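Local coordinates for Alr1010 protein (Nostoc, PDB 3URG) that probably binds calcium, and in this crystal form carries a sodium ion and a 5-mercapto-2-nitro-benzoic acid group, at residues A[50-53]-A[54-57]; A[28-31]-A[32-35]; A[123-126]-A[127-131]. All blocks are in the same frame, centred on the assembly; numbering follows the deposited sequence.

Contact 1: residues A[50-53]-A[54-57]; sequences MGWY and YYLD. With NA (sodium ion), chain C; MNB (5-mercapto-2-nitro-benzoic acid), chain B.
Met50 and Tyr54, one turn apart on helix 45-59, meet through the methionine's CG, which lies 3.4 Å from CE2 of the tyrosine ring. Met50 holds CG opposite its backbone N (chi1 -173°), stays extended at chi2 and bends at chi3, bringing SD to 4.9 Å from the centroid of the Tyr54 ring in an oblique Met-aromatic contact. An unbranched, flexible side chain suits this course along the ring, while its base is what touches the ligand: Met50 CB sits 3.5 Å from C4 of the bound 5-mercapto-2-nitro-benzoic acid. Tyr53 turns its ring the other way along the helix from Tyr54, because CG is anti to the backbone N in Tyr53 (chi1 -175°) but beside it in Tyr54 (chi1 -72°). The two rings touch obliquely, CD2 of Tyr53 with CD1 of Tyr54, while Tyr53 CB stands 3.7 Å from the ligand sulfur S5 and its hydroxyl bonds to Ala89 O.

On the buried side, Leu56 CG packs 4.2 Å from Trp52 CE3, at the edge of the indole, which also forms edge-to-face pairs with Trp136 and Trp139. The backbone bond from Leu56 N to Trp52 O ties this pair together.

At the last turn Asp57 O coordinates the sodium ion at 2.5 Å. Asp57 OD2 accepts a hydrogen bond from a water that is itself a sodium ligand. Met50 CB and the base of the Tyr53 ring thus give this side of the ligand carbon contacts, in a pocket that Glu46, Asp91 and Cys94 complete, whereas the sodium ion is met by carbonyl oxygens of Asp57 and Leu60 and by waters, as befits a hard cation.

Contact 2: residues A[28-31]-A[32-35]; sequences ETRE and HRIE
Arg30 and Arg33 leave helix 28-39 together and extend alongside one another, with Arg30 NH1 at the edge of the Arg33 guanidinium, in its plane, and 3.7 Å from Arg33 NH2. The two guanidinium planes stand 77° apart. Both make salt bridges to the Asp135 carboxylate, Arg30 through NH1 and Arg33 through NE, which probably accounts for their closeness and offsets their like charges. Arg30 reaches it on an extended chain, Arg33 by a bend at chi3 (56°) that folds one guanidinium face over Thr29 O.

Van der Waals contacts set aliphatic carbon against the Arg33 guanidinium: Arg30 CG lies 3.9 Å from Arg33 NH2, and Thr29 CG2 is 4.0 Å from Arg33 NH1.

Main-chain bonds join each residue to the one four places on; that from Ile34 N to Arg30 O measures 2.8 Å. Ile34 lays CG1 3.3 Å from the same oxygen.

Glu31 sends OE2 to the hydroxyls of Tyr138 and Tyr144. Asp135 and Tyr138 of helix 127-141, and Tyr144 beyond its end, thus hold helix 28-39 in place. Ile34, a branched apolar residue fit for a helix interface, packs against Tyr138 and Trp139 of helix 127-141 and touches Trp52 of helix 45-59.

Contact 3: residues A[123-126]-A[127-131]; sequences IDVD and DDTQE
An N-cap opens helix 127-141: Asp126, the last residue of the loop that follows strand 120-122, closes the first turn by bonding to Thr129. Its CG sits between the backbone N and the carbonyl carbon (chi1 66°), which swings the carboxylate back over the start of the helix. There OD2 takes two hydrogen bonds from one residue. The hydroxyl OG1 of Thr129 donates to its syn lone pair at 2.6 Å, and Thr129 N, at 3.2 Å, approaches from above the carboxylate plane, 52° out of it. Aspartate is apt here because its short side chain can reach a backbone N-H that has no earlier helical carbonyl to serve it, and its negative charge should be favoured by the positive end of the helix dipole. Threonine adds a second donor, and its OG1 also accepts from Glu61 N, tying the cap to the neighbouring loop.

The other branch of Thr129 is apolar. CG2 lies 4.0 Å from Val125 CB, the side chains crossing at about a right angle, and both residues touch Phe64 of strand 64-72.

Helical pairing then begins with Gln130 N to Asp126 O at 3.1 Å. A water accepts from Asp128 N at 3.0 Å and donates a weak hydrogen bond to Asp126 OD1.

How the contacts relate
The three contacts lie on three different helices, in chain order contact 2, contact 1, contact 3, and their centres are 15 to 18 Å apart. Contact 2 packs on contact 1 where Tyr55 OH lies 3.9 Å from Arg33 CD, and Trp52 CZ2 lies equally far from Ile34 CG1. It reaches contact 3 by a long, weak ion pair between Arg33 NE and Glu131 OE1, 3.5 Å apart. Contacts 1 and 3 do not touch, though their nearest atoms are about 4 Å apart. Contact 1 alone joins the two bound groups, since its helix meets the nitrobenzoate at one end and the sodium ion at the other; the Thr129 side chain of contact 3 is about 7 Å from that ion.

Contact 1: residues A[50-53]-A[54-57]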
loop_
_atom_site.group_PDB
_atom_site.type_symbol
_atom_site.label_atom_id
_atom_site.label_comp_id
_atom_site.label_asym_id
_atom_site.label_seq_id
_atom_site.Cartn_x
_atom_site.Cartn_y
_atom_site.Cartn_z
ATOM N N MET A 50 9.430 -1.598 -8.383
ATOM C CA MET A 50 8.988 -2.914 -8.842
ATOM C C MET A 50 9.033 -3.940 -7.709
ATOM O O MET A 50 8.097 -4.723 -7.528
ATOM C CB MET A 50 9.834 -3.393 -10.021
ATOM C CG MET A 50 9.332 -4.682 -10.669
ATOM S SD MET A 50 10.558 -5.380 -11.807
ATOM C CE MET A 50 11.804 -5.953 -10.672
ATOM N N GLY A 51 10.117 -3.928 -6.943
ATOM C CA GLY A 51 10.223 -4.800 -5.785
ATOM C C GLY A 51 9.033 -4.657 -4.849
ATOM O O GLY A 51 8.449 -5.647 -4.393
ATOM N N TRP A 52 8.659 -3.425 -4.541
ATOM C CA TRP A 52 7.531 -3.220 -3.635
ATOM C C TRP A 52 6.217 -3.685 -4.268
ATOM O O TRP A 52 5.350 -4.228 -3.589
ATOM C CB TRP A 52 7.423 -1.745 -3.239
ATOM C CG TRP A 52 8.172 -1.419 -1.994
ATOM C CD1 TRP A 52 9.406 -0.833 -1.899
ATOM C CD2 TRP A 52 7.742 -1.673 -0.655
ATOM N NE1 TRP A 52 9.756 -0.696 -0.572
ATOM C CE2 TRP A 52 8.753 -1.212 0.207
ATOM C CE3 TRP A 52 6.600 -2.245 -0.104
ATOM C CZ2 TRP A 52 8.651 -1.310 1.591
ATOM C CZ3 TRP A 52 6.505 -2.344 1.269
ATOM C CH2 TRP A 52 7.515 -1.874 2.099
ATOM N N TYR A 53 6.063 -3.450 -5.571
ATOM C CA TYR A 53 4.824 -3.800 -6.259
ATOM C C TYR A 53 4.594 -5.311 -6.197
ATOM O O TYR A 53 3.516 -5.772 -5.813
ATOM C CB TYR A 53 4.848 -3.324 -7.725
ATOM C CG TYR A 53 3.543 -3.557 -8.466
ATOM C CD1 TYR A 53 2.536 -2.592 -8.459
ATOM C CD2 TYR A 53 3.315 -4.736 -9.164
ATOM C CE1 TYR A 53 1.337 -2.793 -9.137
ATOM C CE2 TYR A 53 2.103 -4.949 -9.843
ATOM C CZ TYR A 53 1.131 -3.973 -9.824
ATOM O OH TYR A 53 -0.053 -4.174 -10.494
ATOM N N TYR A 54 5.607 -6.075 -6.593
ATOM C CA TYR A 54 5.541 -7.537 -6.537
ATOM C C TYR A 54 5.412 -8.065 -5.115
ATOM O O TYR A 54 4.699 -9.039 -4.870
ATOM C CB TYR A 54 6.769 -8.178 -7.209
ATOM C CG TYR A 54 6.771 -8.045 -8.730
ATOM C CD1 TYR A 54 5.581 -8.027 -9.442
ATOM C CD2 TYR A 54 7.968 -7.957 -9.447
ATOM C CE1 TYR A 54 5.569 -7.910 -10.825
ATOM C CE2 TYR A 54 7.966 -7.845 -10.837
ATOM C CZ TYR A 54 6.765 -7.825 -11.517
ATOM O OH TYR A 54 6.747 -7.714 -12.893
ATOM N N TYR A 55 6.111 -7.450 -4.172
ATOM C CA TYR A 55 5.995 -7.917 -2.795
ATOM C C TYR A 55 4.542 -7.787 -2.310
ATOM O O TYR A 55 3.962 -8.741 -1.797
ATOM C CB TYR A 55 6.972 -7.195 -1.857
ATOM C CG TYR A 55 6.718 -7.460 -0.378
ATOM C CD1 TYR A 55 7.141 -8.642 0.235
ATOM C CD2 TYR A 55 6.067 -6.516 0.404
ATOM C CE1 TYR A 55 6.915 -8.870 1.595
ATOM C CE2 TYR A 55 5.839 -6.736 1.757
ATOM C CZ TYR A 55 6.261 -7.904 2.345
ATOM O OH TYR A 55 6.013 -8.083 3.693
ATOM N N LEU A 56 3.956 -6.627 -2.494
ATOM C CA LEU A 56 2.617 -6.372 -2.042
ATOM C C LEU A 56 1.599 -7.248 -2.755
ATOM O O LEU A 56 0.729 -7.820 -2.149
ATOM C CB LEU A 56 2.285 -4.907 -2.212
ATOM C CG LEU A 56 2.954 -3.935 -1.265
ATOM C CD1 LEU A 56 2.714 -2.559 -1.635
ATOM C CD2 LEU A 56 2.586 -4.162 0.125
ATOM N N ASP A 57 1.780 -7.391 -4.044
ATOM C CA ASP A 57 0.930 -8.256 -4.839
ATOM C C ASP A 57 1.022 -9.688 -4.359
ATOM O O ASP A 57 0.048 -10.413 -4.410
ATOM C CB ASP A 57 1.307 -8.222 -6.313
ATOM C CG ASP A 57 0.194 -8.750 -7.209
ATOM O OD1 ASP A 57 0.490 -9.170 -8.348
ATOM O OD2 ASP A 57 -0.979 -8.740 -6.774
HETATM NA NA NA C . -1.997 -11.530 -3.421
HETATM C C6 MNB B . 6.523 -1.845 -13.761
HETATM C C1 MNB B . 7.404 -1.547 -14.750
HETATM C C2 MNB B . 8.683 -1.001 -14.399
HETATM C C3 MNB B . 9.003 -0.778 -13.021
HETATM C C4 MNB B . 8.083 -1.086 -12.005
HETATM C C5 MNB B . 6.872 -1.608 -12.345
HETATM S S5 MNB B . 5.708 -2.028 -11.104
HETATM C C10 MNB B . 6.943 -1.819 -16.149
HETATM O O12 MNB B . 7.617 -1.528 -17.114
HETATM O O11 MNB B . 5.677 -2.310 -16.363
HETATM N N7 MNB B . 9.699 -0.641 -15.349
HETATM O O9 MNB B . 10.808 -0.114 -14.923
HETATM O O8 MNB B . 9.577 -0.894 -16.610
HETATM O O HOH W 1 -2.311 -11.380 -6.251
HETATM O O HOH W 2 -0.787 -13.964 -3.001
HETATM O O HOH W 3 -4.436 -12.809 -3.402
#

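Contact 2: residues A[28-31]-A[32-35]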
loop_
_atom_site.group_PDB
_atom_site.type_symbol
_atom_site.label_atom_id
_atom_site.label_comp_id
_atom_site.label_asym_id
_atom_site.label_seq_id
_atom_site.Cartn_x
_atom_site.Cartn_y
_atom_site.Cartn_z
ATOM N N GLU A 28 13.949 -2.585 13.263
ATOM C CA GLU A 28 14.929 -3.452 12.604
ATOM C C GLU A 28 14.309 -4.714 12.011
ATOM O O GLU A 28 14.806 -5.254 11.032
ATOM C CB GLU A 28 16.084 -3.803 13.553
ATOM C CG GLU A 28 16.864 -2.596 14.046
ATOM C CD GLU A 28 17.457 -1.768 12.912
ATOM O OE1 GLU A 28 17.668 -2.315 11.807
ATOM O OE2 GLU A 28 17.718 -0.569 13.132
ATOM N N THR A 29 13.215 -5.189 12.595
ATOM C CA THR A 29 12.532 -6.332 12.009
ATOM C C THR A 29 11.997 -5.966 10.618
ATOM O O THR A 29 12.157 -6.721 9.656
ATOM C CB THR A 29 11.376 -6.812 12.903
ATOM O OG1 THR A 29 11.880 -7.121 14.206
ATOM C CG2 THR A 29 10.723 -8.051 12.306
ATOM N N ARG A 30 11.382 -4.792 10.507
ATOM C CA ARG A 30 10.858 -4.350 9.215
ATOM C C ARG A 30 12.008 -4.047 8.235
ATOM O O ARG A 30 11.948 -4.408 7.055
ATOM C CB ARG A 30 9.937 -3.138 9.377
ATOM C CG ARG A 30 8.698 -3.392 10.267
ATOM C CD ARG A 30 7.581 -2.345 10.063
ATOM N NE ARG A 30 6.544 -2.490 11.090
ATOM C CZ ARG A 30 5.548 -3.369 11.019
ATOM N NH1 ARG A 30 5.444 -4.153 9.954
ATOM N NH2 ARG A 30 4.660 -3.474 12.005
ATOM N N GLU A 31 13.058 -3.400 8.732
ATOM C CA GLU A 31 14.228 -3.108 7.906
ATOM C C GLU A 31 14.827 -4.385 7.312
ATOM O O GLU A 31 15.136 -4.439 6.127
ATOM C CB GLU A 31 15.291 -2.338 8.710
ATOM C CG GLU A 31 14.833 -0.948 9.183
ATOM C CD GLU A 31 14.825 0.093 8.072
ATOM O OE1 GLU A 31 15.393 -0.167 6.982
ATOM O OE2 GLU A 31 14.256 1.179 8.293
ATOM N N HIS A 32 14.998 -5.415 8.132
ATOM C CA HIS A 32 15.576 -6.668 7.635
ATOM C C HIS A 32 14.700 -7.260 6.538
ATOM O O HIS A 32 15.192 -7.721 5.511
ATOM C CB HIS A 32 15.722 -7.685 8.770
ATOM C CG HIS A 32 16.295 -8.999 8.340
ATOM N ND1 HIS A 32 17.619 -9.155 7.990
ATOM C CD2 HIS A 32 15.732 -10.227 8.231
ATOM C CE1 HIS A 32 17.842 -10.417 7.669
ATOM N NE2 HIS A 32 16.711 -11.087 7.801
ATOM N N ARG A 33 13.394 -7.252 6.771
ATOM C CA ARG A 33 12.463 -7.855 5.831
ATOM C C ARG A 33 12.443 -7.063 4.524
ATOM O O ARG A 33 12.440 -7.639 3.431
ATOM C CB ARG A 33 11.062 -7.930 6.439
ATOM C CG ARG A 33 10.023 -8.503 5.501
ATOM C CD ARG A 33 8.793 -8.985 6.273
ATOM N NE ARG A 33 8.200 -7.936 7.102
ATOM C CZ ARG A 33 8.144 -7.989 8.429
ATOM N NH1 ARG A 33 8.644 -9.040 9.066
ATOM N NH2 ARG A 33 7.589 -7.001 9.118
ATOM N N ILE A 34 12.432 -5.739 4.632
ATOM C CA ILE A 34 12.446 -4.905 3.432
ATOM C C ILE A 34 13.718 -5.152 2.624
ATOM O O ILE A 34 13.677 -5.289 1.399
ATOM C CB ILE A 34 12.352 -3.415 3.778
ATOM C CG1 ILE A 34 10.933 -3.079 4.259
ATOM C CG2 ILE A 34 12.741 -2.558 2.560
ATOM C CD1 ILE A 34 10.838 -1.745 4.956
ATOM N N GLU A 35 14.849 -5.199 3.320
ATOM C CA GLU A 35 16.138 -5.432 2.678
ATOM C C GLU A 35 16.208 -6.775 1.942
ATOM O O GLU A 35 16.665 -6.842 0.794
ATOM C CB GLU A 35 17.259 -5.382 3.727
ATOM C CG GLU A 35 18.591 -5.882 3.203
ATOM C CD GLU A 35 19.676 -5.886 4.274
ATOM O OE1 GLU A 35 20.406 -6.893 4.372
ATOM O OE2 GLU A 35 19.787 -4.891 5.020
#

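Contact 3: residues A[123-126]-A[127-131]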
loop_
_atom_site.group_PDB
_atom_site.type_symbol
_atom_site.label_atom_id
_atom_site.label_comp_id
_atom_site.label_asym_id
_atom_site.label_seq_id
_atom_site.Cartn_x
_atom_site.Cartn_y
_atom_site.Cartn_z
ATOM N N ILE A 123 -9.715 -4.224 7.373
ATOM C CA ILE A 123 -10.639 -4.703 8.406
ATOM C C ILE A 123 -10.504 -6.204 8.647
ATOM O O ILE A 123 -10.707 -7.007 7.740
ATOM C CB ILE A 123 -12.097 -4.361 8.045
ATOM C CG1 ILE A 123 -12.236 -2.857 7.816
ATOM C CG2 ILE A 123 -13.050 -4.811 9.157
ATOM C CD1 ILE A 123 -13.567 -2.470 7.246
ATOM N N ASP A 124 -10.119 -6.562 9.870
ATOM C CA ASP A 124 -9.968 -7.958 10.283
ATOM C C ASP A 124 -9.252 -8.864 9.294
ATOM O O ASP A 124 -9.703 -9.980 9.043
ATOM C CB ASP A 124 -11.333 -8.569 10.596
ATOM C CG ASP A 124 -11.795 -8.257 11.990
ATOM O OD1 ASP A 124 -11.895 -7.058 12.321
ATOM O OD2 ASP A 124 -12.053 -9.214 12.756
ATOM N N VAL A 125 -8.134 -8.407 8.744
ATOM C CA VAL A 125 -7.386 -9.240 7.800
ATOM C C VAL A 125 -6.409 -10.205 8.479
ATOM O O VAL A 125 -6.105 -10.068 9.667
ATOM C CB VAL A 125 -6.613 -8.389 6.787
ATOM C CG1 VAL A 125 -7.582 -7.652 5.881
ATOM C CG2 VAL A 125 -5.692 -7.419 7.505
ATOM N N ASP A 126 -5.917 -11.181 7.717
ATOM C CA ASP A 126 -4.969 -12.154 8.260
ATOM C C ASP A 126 -3.631 -11.484 8.544
ATOM O O ASP A 126 -3.350 -10.395 8.038
ATOM C CB ASP A 126 -4.776 -13.340 7.314
ATOM C CG ASP A 126 -4.113 -12.947 6.008
ATOM O OD1 ASP A 126 -3.653 -13.850 5.275
ATOM O OD2 ASP A 126 -4.047 -11.740 5.714
ATOM N N ASP A 127 -2.809 -12.152 9.344
ATOM C CA ASP A 127 -1.566 -11.574 9.828
ATOM C C ASP A 127 -0.624 -11.096 8.732
ATOM O O ASP A 127 -0.022 -10.035 8.859
ATOM C CB ASP A 127 -0.840 -12.574 10.724
ATOM C CG ASP A 127 -1.546 -12.779 12.041
ATOM O OD1 ASP A 127 -2.417 -11.942 12.373
ATOM O OD2 ASP A 127 -1.224 -13.767 12.740
ATOM N N ASP A 128 -0.484 -11.877 7.667
ATOM C CA ASP A 128 0.476 -11.526 6.618
ATOM C C ASP A 128 0.049 -10.281 5.846
ATOM O O ASP A 128 0.886 -9.486 5.416
ATOM C CB ASP A 128 0.691 -12.707 5.674
ATOM C CG ASP A 128 1.373 -13.885 6.365
ATOM O OD1 ASP A 128 2.087 -13.647 7.370
ATOM O OD2 ASP A 128 1.188 -15.038 5.914
ATOM N N THR A 129 -1.257 -10.109 5.666
ATOM C CA THR A 129 -1.756 -8.946 4.926
ATOM C C THR A 129 -1.500 -7.709 5.768
ATOM O O THR A 129 -0.969 -6.697 5.285
ATOM C CB THR A 129 -3.282 -9.074 4.637
ATOM O OG1 THR A 129 -3.506 -10.154 3.728
ATOM C CG2 THR A 129 -3.841 -7.802 4.026
ATOM N N GLN A 130 -1.889 -7.798 7.038
ATOM C CA GLN A 130 -1.660 -6.709 7.977
ATOM C C GLN A 130 -0.174 -6.326 8.033
ATOM O O GLN A 130 0.176 -5.146 8.032
ATOM C CB GLN A 130 -2.152 -7.127 9.359
ATOM C CG GLN A 130 -1.604 -6.310 10.507
ATOM C CD GLN A 130 -1.613 -7.090 11.814
ATOM O OE1 GLN A 130 -2.587 -7.047 12.569
ATOM N NE2 GLN A 130 -0.526 -7.817 12.082
ATOM N N GLU A 131 0.700 -7.328 8.100
ATOM C CA GLU A 131 2.135 -7.065 8.144
ATOM C C GLU A 131 2.637 -6.296 6.914
ATOM O O GLU A 131 3.378 -5.311 7.044
ATOM C CB GLU A 131 2.901 -8.377 8.298
ATOM C CG GLU A 131 4.408 -8.203 8.407
ATOM C CD GLU A 131 5.099 -9.525 8.632
ATOM O OE1 GLU A 131 5.526 -10.146 7.638
ATOM O OE2 GLU A 131 5.201 -9.947 9.806
HETATM O O HOH W 4 -1.480 -14.681 7.256
#